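Rab GDP-dissociation inhibitor (Saccharomyces cerevisiae, PDB 2BCG) regulates GDP/GTP exchange on the Rab GTPase Sec4 by inhibiting GDP release, and extracts GDP-bound Ypt7 from vacuolar membranes. Local coordinates at residues L171-Y183 against Y207-I219. Residues are numbered along the deposited sequence; the frame is centred on the assembly and turned at random. Where two conformers were deposited one is given.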
ATOM      1  N   LEU A 171     -24.412 -32.518   1.771  1.00 37.08           N
ATOM      2  CA  LEU A 171     -24.282 -31.293   2.539  1.00 35.54           C
ATOM      3  C   LEU A 171     -24.814 -30.095   1.763  1.00 35.05           C
ATOM      4  O   LEU A 171     -24.673 -30.014   0.536  1.00 34.82           O
ATOM      5  CB  LEU A 171     -22.818 -31.069   2.945  1.00 35.08           C
ATOM      6  CG  LEU A 171     -22.256 -32.046   3.982  1.00 33.92           C
ATOM      7  CD1 LEU A 171     -20.739 -31.902   4.032  1.00 33.19           C
ATOM      8  CD2 LEU A 171     -22.860 -31.798   5.350  1.00 32.20           C
ATOM      9  N   ASP A 172     -25.430 -29.179   2.496  1.00 34.26           N
ATOM     10  CA  ASP A 172     -25.896 -27.933   1.924  1.00 34.32           C
ATOM     11  C   ASP A 172     -25.232 -26.737   2.619  1.00 33.43           C
ATOM     12  O   ASP A 172     -25.467 -26.482   3.809  1.00 33.60           O
ATOM     13  CB  ASP A 172     -27.419 -27.843   2.017  1.00 34.46           C
ATOM     14  CG  ASP A 172     -27.976 -26.669   1.240  1.00 35.48           C
ATOM     15  OD1 ASP A 172     -28.690 -26.924   0.241  1.00 37.64           O
ATOM     16  OD2 ASP A 172     -27.707 -25.500   1.624  1.00 34.53           O
ATOM     17  N   LEU A 173     -24.439 -25.986   1.856  1.00 32.90           N
ATOM     18  CA  LEU A 173     -23.625 -24.902   2.425  1.00 32.31           C
ATOM     19  C   LEU A 173     -24.425 -23.786   3.080  1.00 32.27           C
ATOM     20  O   LEU A 173     -23.901 -23.048   3.918  1.00 31.89           O
ATOM     21  CB  LEU A 173     -22.621 -24.352   1.392  1.00 32.13           C
ATOM     22  CG  LEU A 173     -21.600 -25.338   0.805  1.00 31.75           C
ATOM     23  CD1 LEU A 173     -20.649 -24.594  -0.107  1.00 31.30           C
ATOM     24  CD2 LEU A 173     -20.823 -26.090   1.890  1.00 30.17           C
ATOM     25  N   ASP A 174     -25.706 -23.675   2.721  1.00 32.30           N
ATOM     26  CA  ASP A 174     -26.567 -22.651   3.297  1.00 32.61           C
ATOM     27  C   ASP A 174     -27.412 -23.189   4.452  1.00 32.34           C
ATOM     28  O   ASP A 174     -27.680 -22.475   5.412  1.00 32.94           O
ATOM     29  CB  ASP A 174     -27.475 -22.056   2.213  1.00 33.33           C
ATOM     30  CG  ASP A 174     -26.691 -21.375   1.101  1.00 34.71           C
ATOM     31  OD1 ASP A 174     -25.943 -20.410   1.412  1.00 36.11           O
ATOM     32  OD2 ASP A 174     -26.842 -21.798  -0.073  1.00 35.33           O
ATOM     33  N   LYS A 175     -27.819 -24.448   4.359  1.00 32.37           N
ATOM     34  CA  LYS A 175     -28.705 -25.049   5.362  1.00 32.25           C
ATOM     35  C   LYS A 175     -27.966 -25.751   6.500  1.00 31.70           C
ATOM     36  O   LYS A 175     -28.495 -25.898   7.603  1.00 32.79           O
ATOM     37  CB  LYS A 175     -29.690 -26.014   4.689  1.00 32.58           C
ATOM     38  CG  LYS A 175     -30.675 -25.329   3.734  1.00 34.53           C
ATOM     39  CD  LYS A 175     -31.505 -26.370   3.006  1.00 37.17           C
ATOM     40  CE  LYS A 175     -32.305 -25.773   1.859  1.00 37.80           C
ATOM     41  NZ  LYS A 175     -33.578 -25.111   2.305  1.00 43.15           N
ATOM     42  N   ASN A 176     -26.749 -26.202   6.228  1.00 30.86           N
ATOM     43  CA  ASN A 176     -25.939 -26.867   7.250  1.00 29.47           C
ATOM     44  C   ASN A 176     -25.006 -25.846   7.902  1.00 28.44           C
ATOM     45  O   ASN A 176     -24.497 -24.972   7.212  1.00 28.25           O
ATOM     46  CB  ASN A 176     -25.109 -27.986   6.627  1.00 29.49           C
ATOM     47  CG  ASN A 176     -25.922 -29.243   6.302  1.00 30.51           C
ATOM     48  OD1 ASN A 176     -25.926 -29.712   5.151  1.00 31.97           O
ATOM     49  ND2 ASN A 176     -26.558 -29.826   7.317  1.00 32.07           N
ATOM     50  N   THR A 177     -24.820 -25.952   9.219  1.00 27.07           N
ATOM     51  CA  THR A 177     -23.817 -25.162   9.953  1.00 25.78           C
ATOM     52  C   THR A 177     -22.428 -25.768   9.710  1.00 24.91           C
ATOM     53  O   THR A 177     -22.292 -26.911   9.238  1.00 23.11           O
ATOM     54  CB  THR A 177     -24.078 -25.152  11.484  1.00 25.99           C
ATOM     55  OG1 THR A 177     -23.811 -26.456  12.015  1.00 25.89           O
ATOM     56  CG2 THR A 177     -25.525 -24.754  11.818  1.00 26.35           C
ATOM     57  N   MET A 178     -21.384 -25.004  10.028  1.00 23.81           N
ATOM     58  CA  MET A 178     -20.044 -25.526   9.870  1.00 23.18           C
ATOM     59  C   MET A 178     -19.803 -26.712  10.805  1.00 22.62           C
ATOM     60  O   MET A 178     -19.125 -27.647  10.415  1.00 21.86           O
ATOM     61  CB  MET A 178     -18.984 -24.431  10.048  1.00 22.78           C
ATOM     62  CG  MET A 178     -17.659 -24.810   9.420  1.00 23.45           C
ATOM     63  SD  MET A 178     -17.718 -25.343   7.691  1.00 22.96           S
ATOM     64  CE  MET A 178     -16.137 -26.145   7.500  1.00 23.70           C
ATOM     65  N   ASP A 179     -20.366 -26.682  12.012  1.00 23.94           N
ATOM     66  CA  ASP A 179     -20.253 -27.830  12.931  1.00 24.97           C
ATOM     67  C   ASP A 179     -20.832 -29.118  12.322  1.00 24.83           C
ATOM     68  O   ASP A 179     -20.259 -30.193  12.479  1.00 24.39           O
ATOM     69  CB  ASP A 179     -20.945 -27.544  14.259  1.00 25.83           C
ATOM     70  CG  ASP A 179     -20.103 -27.952  15.455  1.00 28.26           C
ATOM     71  OD1 ASP A 179     -20.495 -27.589  16.597  1.00 33.73           O
ATOM     72  OD2 ASP A 179     -19.051 -28.600  15.264  1.00 30.01           O
ATOM     73  N   GLU A 180     -21.960 -28.988  11.614  1.00 25.18           N
ATOM     74  CA  GLU A 180     -22.565 -30.120  10.922  1.00 25.19           C
ATOM     75  C   GLU A 180     -21.706 -30.622   9.782  1.00 24.48           C
ATOM     76  O   GLU A 180     -21.618 -31.823   9.545  1.00 24.67           O
ATOM     77  CB  GLU A 180     -23.968 -29.768  10.420  1.00 25.27           C
ATOM     78  CG  GLU A 180     -24.967 -29.564  11.549  1.00 27.71           C
ATOM     79  CD  GLU A 180     -26.335 -29.140  11.045  1.00 29.36           C
ATOM     80  OE1 GLU A 180     -26.422 -28.552   9.943  1.00 29.09           O
ATOM     81  OE2 GLU A 180     -27.321 -29.398  11.763  1.00 32.55           O
ATOM     82  N   VAL A 181     -21.014 -29.712   9.093  1.00 24.05           N
ATOM     83  CA  VAL A 181     -20.078 -30.115   8.065  1.00 23.51           C
ATOM     84  C   VAL A 181     -18.912 -30.919   8.691  1.00 23.06           C
ATOM     85  O   VAL A 181     -18.499 -31.953   8.159  1.00 23.21           O
ATOM     86  CB  VAL A 181     -19.545 -28.877   7.248  1.00 23.24           C
ATOM     87  CG1 VAL A 181     -18.357 -29.260   6.398  1.00 23.86           C
ATOM     88  CG2 VAL A 181     -20.648 -28.271   6.377  1.00 24.42           C
ATOM     89  N   TYR A 182     -18.414 -30.447   9.842  1.00 22.25           N
ATOM     90  CA  TYR A 182     -17.326 -31.121  10.541  1.00 20.88           C
ATOM     91  C   TYR A 182     -17.776 -32.537  10.943  1.00 21.77           C
ATOM     92  O   TYR A 182     -17.019 -33.507  10.783  1.00 22.14           O
ATOM     93  CB  TYR A 182     -16.907 -30.316  11.781  1.00 19.41           C
ATOM     94  CG  TYR A 182     -16.071 -29.031  11.557  1.00 18.01           C
ATOM     95  CD1 TYR A 182     -16.225 -27.940  12.413  1.00 17.66           C
ATOM     96  CD2 TYR A 182     -15.132 -28.934  10.521  1.00 19.60           C
ATOM     97  CE1 TYR A 182     -15.431 -26.772  12.278  1.00 16.69           C
ATOM     98  CE2 TYR A 182     -14.324 -27.752  10.358  1.00 17.37           C
ATOM     99  CZ  TYR A 182     -14.501 -26.689  11.251  1.00 17.30           C
ATOM    100  OH  TYR A 182     -13.718 -25.542  11.092  1.00 18.32           O
ATOM    101  N   TYR A 183     -19.028 -32.633  11.397  1.00 22.30           N
ATOM    102  CA  TYR A 183     -19.614 -33.915  11.835  1.00 22.65           C
ATOM    103  C   TYR A 183     -19.653 -34.942  10.714  1.00 22.97           C
ATOM    104  O   TYR A 183     -19.311 -36.106  10.946  1.00 23.32           O
ATOM    105  CB  TYR A 183     -21.020 -33.695  12.381  1.00 22.85           C
ATOM    106  CG  TYR A 183     -21.547 -34.836  13.234  1.00 22.60           C
ATOM    107  CD1 TYR A 183     -21.151 -34.974  14.566  1.00 21.71           C
ATOM    108  CD2 TYR A 183     -22.502 -35.720  12.726  1.00 23.06           C
ATOM    109  CE1 TYR A 183     -21.671 -36.011  15.381  1.00 22.78           C
ATOM    110  CE2 TYR A 183     -23.014 -36.753  13.514  1.00 20.68           C
ATOM    111  CZ  TYR A 183     -22.596 -36.885  14.830  1.00 22.20           C
ATOM    112  OH  TYR A 183     -23.115 -37.897  15.630  1.00 22.34           O
ATOM    113  N   TYR A 207     -18.513 -18.966  14.239  1.00 27.29           N
ATOM    114  CA  TYR A 207     -18.785 -19.607  12.930  1.00 25.64           C
ATOM    115  C   TYR A 207     -19.340 -21.041  13.018  1.00 25.39           C
ATOM    116  O   TYR A 207     -19.970 -21.521  12.067  1.00 25.10           O
ATOM    117  CB  TYR A 207     -17.524 -19.628  12.067  1.00 24.12           C
ATOM    118  CG  TYR A 207     -16.568 -20.744  12.451  1.00 22.56           C
ATOM    119  CD1 TYR A 207     -15.682 -20.609  13.544  1.00 21.24           C
ATOM    120  CD2 TYR A 207     -16.562 -21.943  11.734  1.00 20.82           C
ATOM    121  CE1 TYR A 207     -14.800 -21.650  13.900  1.00 19.65           C
ATOM    122  CE2 TYR A 207     -15.700 -22.991  12.074  1.00 20.86           C
ATOM    123  CZ  TYR A 207     -14.838 -22.847  13.161  1.00 20.11           C
ATOM    124  OH  TYR A 207     -13.990 -23.881  13.480  1.00 19.40           O
ATOM    125  N   LEU A 208     -19.081 -21.723  14.133  1.00 25.61           N
ATOM    126  CA  LEU A 208     -19.503 -23.114  14.298  1.00 26.37           C
ATOM    127  C   LEU A 208     -21.024 -23.286  14.165  1.00 27.64           C
ATOM    128  O   LEU A 208     -21.499 -24.310  13.660  1.00 27.62           O
ATOM    129  CB  LEU A 208     -19.042 -23.655  15.643  1.00 26.62           C
ATOM    130  CG  LEU A 208     -17.555 -23.975  15.869  1.00 25.09           C
ATOM    131  CD1 LEU A 208     -17.388 -24.382  17.325  1.00 25.81           C
ATOM    132  CD2 LEU A 208     -17.058 -25.079  14.947  1.00 25.78           C
ATOM    133  N   GLN A 209     -21.765 -22.277  14.606  1.00 28.75           N
ATOM    134  CA  GLN A 209     -23.224 -22.356  14.626  1.00 29.79           C
ATOM    135  C   GLN A 209     -23.864 -21.503  13.531  1.00 30.23           C
ATOM    136  O   GLN A 209     -25.067 -21.256  13.549  1.00 30.23           O
ATOM    137  CB  GLN A 209     -23.762 -22.020  16.022  1.00 30.94           C
ATOM    138  CG  GLN A 209     -23.163 -22.868  17.159  1.00 33.37           C
ATOM    139  CD  GLN A 209     -23.280 -24.383  16.934  1.00 35.28           C
ATOM    140  OE1 GLN A 209     -24.186 -24.861  16.245  1.00 38.74           O
ATOM    141  NE2 GLN A 209     -22.354 -25.143  17.521  1.00 38.23           N
ATOM    142  N   GLN A 210     -23.055 -21.082  12.559  1.00 29.61           N
ATOM    143  CA  GLN A 210     -23.521 -20.278  11.430  1.00 29.58           C
ATOM    144  C   GLN A 210     -23.463 -21.124  10.152  1.00 29.38           C
ATOM    145  O   GLN A 210     -22.723 -22.116  10.119  1.00 28.39           O
ATOM    146  CB  GLN A 210     -22.655 -19.022  11.278  0.50 29.64           C
ATOM    147  CG  GLN A 210     -22.966 -17.941  12.297  0.50 30.31           C
ATOM    148  CD  GLN A 210     -21.904 -16.865  12.376  0.50 29.20           C
ATOM    149  OE1 GLN A 210     -20.983 -16.807  11.557  0.50 30.88           O
ATOM    150  NE2 GLN A 210     -22.028 -16.001  13.374  0.50 30.87           N
ATOM    151  N   PRO A 211     -24.258 -20.762   9.106  1.00 29.21           N
ATOM    152  CA  PRO A 211     -24.192 -21.435   7.809  1.00 28.98           C
ATOM    153  C   PRO A 211     -22.757 -21.677   7.332  1.00 28.37           C
ATOM    154  O   PRO A 211     -21.889 -20.817   7.507  1.00 29.12           O
ATOM    155  CB  PRO A 211     -24.883 -20.447   6.868  1.00 29.46           C
ATOM    156  CG  PRO A 211     -25.897 -19.804   7.728  1.00 30.25           C
ATOM    157  CD  PRO A 211     -25.296 -19.711   9.106  1.00 29.76           C
ATOM    158  N   ALA A 212     -22.526 -22.841   6.745  1.00 26.77           N
ATOM    159  CA  ALA A 212     -21.192 -23.272   6.353  1.00 26.68           C
ATOM    160  C   ALA A 212     -20.548 -22.433   5.244  1.00 26.64           C
ATOM    161  O   ALA A 212     -19.317 -22.309   5.193  1.00 25.94           O
ATOM    162  CB  ALA A 212     -21.230 -24.734   5.944  1.00 25.34           C
ATOM    163  N   ARG A 213     -21.379 -21.859   4.367  1.00 26.47           N
ATOM    164  CA  ARG A 213     -20.909 -21.209   3.137  1.00 27.14           C
ATOM    165  C   ARG A 213     -19.677 -20.281   3.305  1.00 26.60           C
ATOM    166  O   ARG A 213     -18.678 -20.485   2.600  1.00 26.34           O
ATOM    167  CB  ARG A 213     -22.077 -20.472   2.436  1.00 27.62           C
ATOM    168  CG  ARG A 213     -21.664 -19.513   1.304  1.00 30.18           C
ATOM    169  CD  ARG A 213     -21.833 -20.125  -0.082  1.00 34.29           C
ATOM    170  NE  ARG A 213     -23.193 -20.590  -0.367  1.00 34.79           N
ATOM    171  CZ  ARG A 213     -23.467 -21.480  -1.314  1.00 34.33           C
ATOM    172  NH1 ARG A 213     -22.483 -21.956  -2.067  1.00 36.03           N
ATOM    173  NH2 ARG A 213     -24.711 -21.887  -1.524  1.00 36.57           N
ATOM    174  N   PRO A 214     -19.761 -19.252   4.194  1.00 26.40           N
ATOM    175  CA  PRO A 214     -18.621 -18.324   4.419  1.00 26.24           C
ATOM    176  C   PRO A 214     -17.354 -19.028   4.884  1.00 25.02           C
ATOM    177  O   PRO A 214     -16.279 -18.687   4.425  1.00 24.77           O
ATOM    178  CB  PRO A 214     -19.107 -17.378   5.515  1.00 26.15           C
ATOM    179  CG  PRO A 214     -20.371 -17.973   6.033  1.00 28.36           C
ATOM    180  CD  PRO A 214     -20.933 -18.876   5.001  1.00 26.97           C
ATOM    181  N   SER A 215     -17.488 -19.986   5.800  1.00 23.89           N
ATOM    182  CA  SER A 215     -16.342 -20.819   6.199  1.00 22.64           C
ATOM    183  C   SER A 215     -15.776 -21.626   5.027  1.00 22.97           C
ATOM    184  O   SER A 215     -14.557 -21.696   4.859  1.00 22.32           O
ATOM    185  CB  SER A 215     -16.709 -21.757   7.368  1.00 22.32           C
ATOM    186  OG  SER A 215     -17.097 -21.032   8.518  1.00 23.62           O
ATOM    187  N   PHE A 216     -16.651 -22.240   4.221  1.00 22.56           N
ATOM    188  CA  PHE A 216     -16.233 -23.000   3.049  1.00 22.31           C
ATOM    189  C   PHE A 216     -15.408 -22.115   2.110  1.00 22.51           C
ATOM    190  O   PHE A 216     -14.323 -22.502   1.652  1.00 22.09           O
ATOM    191  CB  PHE A 216     -17.467 -23.547   2.294  1.00 22.55           C
ATOM    192  CG  PHE A 216     -17.118 -24.383   1.087  1.00 24.05           C
ATOM    193  CD1 PHE A 216     -16.911 -23.785  -0.161  1.00 25.11           C
ATOM    194  CD2 PHE A 216     -16.996 -25.772   1.194  1.00 25.96           C
ATOM    195  CE1 PHE A 216     -16.572 -24.564  -1.273  1.00 26.62           C
ATOM    196  CE2 PHE A 216     -16.660 -26.552   0.081  1.00 26.81           C
ATOM    197  CZ  PHE A 216     -16.447 -25.948  -1.144  1.00 26.35           C
ATOM    198  N   GLU A 217     -15.960 -20.943   1.795  1.00 22.72           N
ATOM    199  CA  GLU A 217     -15.251 -19.992   0.932  1.00 23.49           C
ATOM    200  C   GLU A 217     -13.911 -19.514   1.515  1.00 22.25           C
ATOM    201  O   GLU A 217     -12.937 -19.412   0.767  1.00 22.85           O
ATOM    202  CB  GLU A 217     -16.151 -18.829   0.466  0.70 23.75           C
ATOM    203  CG  GLU A 217     -16.626 -17.830   1.530  0.70 25.25           C
ATOM    204  CD  GLU A 217     -17.797 -16.920   1.072  0.70 25.57           C
ATOM    205  OE1 GLU A 217     -18.221 -17.000  -0.100  0.70 29.63           O
ATOM    206  OE2 GLU A 217     -18.284 -16.097   1.890  0.70 31.51           O
ATOM    207  N   ARG A 218     -13.854 -19.230   2.823  1.00 21.29           N
ATOM    208  CA  ARG A 218     -12.583 -18.825   3.470  1.00 20.65           C
ATOM    209  C   ARG A 218     -11.531 -19.942   3.410  1.00 20.00           C
ATOM    210  O   ARG A 218     -10.362 -19.674   3.142  1.00 18.29           O
ATOM    211  CB  ARG A 218     -12.780 -18.376   4.922  1.00 20.90           C
ATOM    212  CG  ARG A 218     -13.510 -17.041   5.170  1.00 24.13           C
ATOM    213  CD  ARG A 218     -13.646 -16.903   6.677  1.00 28.63           C
ATOM    214  NE  ARG A 218     -14.128 -15.617   7.155  1.00 31.50           N
ATOM    215  CZ  ARG A 218     -13.550 -14.881   8.105  1.00 31.81           C
ATOM    216  NH1 ARG A 218     -12.443 -15.297   8.724  1.00 31.36           N
ATOM    217  NH2 ARG A 218     -14.096 -13.719   8.453  1.00 34.90           N
ATOM    218  N   ILE A 219     -11.938 -21.189   3.663  1.00 19.14           N
ATOM    219  CA  ILE A 219     -11.032 -22.316   3.592  1.00 19.35           C
ATOM    220  C   ILE A 219     -10.547 -22.551   2.164  1.00 19.34           C
ATOM    221  O   ILE A 219      -9.362 -22.765   1.923  1.00 19.50           O
ATOM    222  CB  ILE A 219     -11.710 -23.595   4.167  1.00 19.23           C
ATOM    223  CG1 ILE A 219     -12.039 -23.380   5.652  1.00 18.57           C
ATOM    224  CG2 ILE A 219     -10.815 -24.827   3.937  1.00 18.77           C
ATOM    225  CD1 ILE A 219     -13.106 -24.340   6.175  1.00 20.28           C
TER
HETATM  226  O   HOH W   1     -24.711 -26.769  14.506  1.00 34.67           O
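Two helix starts are laced together by a single beta bridge, Thr177 with Pro211, in the helical part of the protein that holds geranylgeranyl. Ala212 N donates to Asn176 O and Met178 N to Gln210 O, 3.2 Å away. Beyond them, Asp179 N, in the first turn of helix 178-184, reaches Leu208 O (3.1 Å), while Arg213 N takes Leu173 O (2.8 Å). Thr177 and Glu180 close a capping box on the first helix. At one end Arg213 grips Asp174 side-on, NH2 to OD2 at 2.6 Å and NE to OD1 at 3.3 Å, both from above a carboxylate plane turned 48° from the guanidinium. Leu173 CB lies over the guanidinium's centre, and Leu173 CD1 makes a CH-pi contact on the Phe216 face. Inward, Met178 leaves with CG anti to its N (chi1 -160°) and bends at chi2, bringing SD against Ser215 CB and CE tip to tip with CD1 of Ile219, whose side chain lies about 6 Å from a bound geranylgeranyl group. The Tyr182 and Tyr207 hydroxyls share a hydrogen bond of 2.9 Å, their side chains crossing nearly at right angles. The whole is an N-capped helix start joined by an isolated beta bridge to the start of helix 212-229.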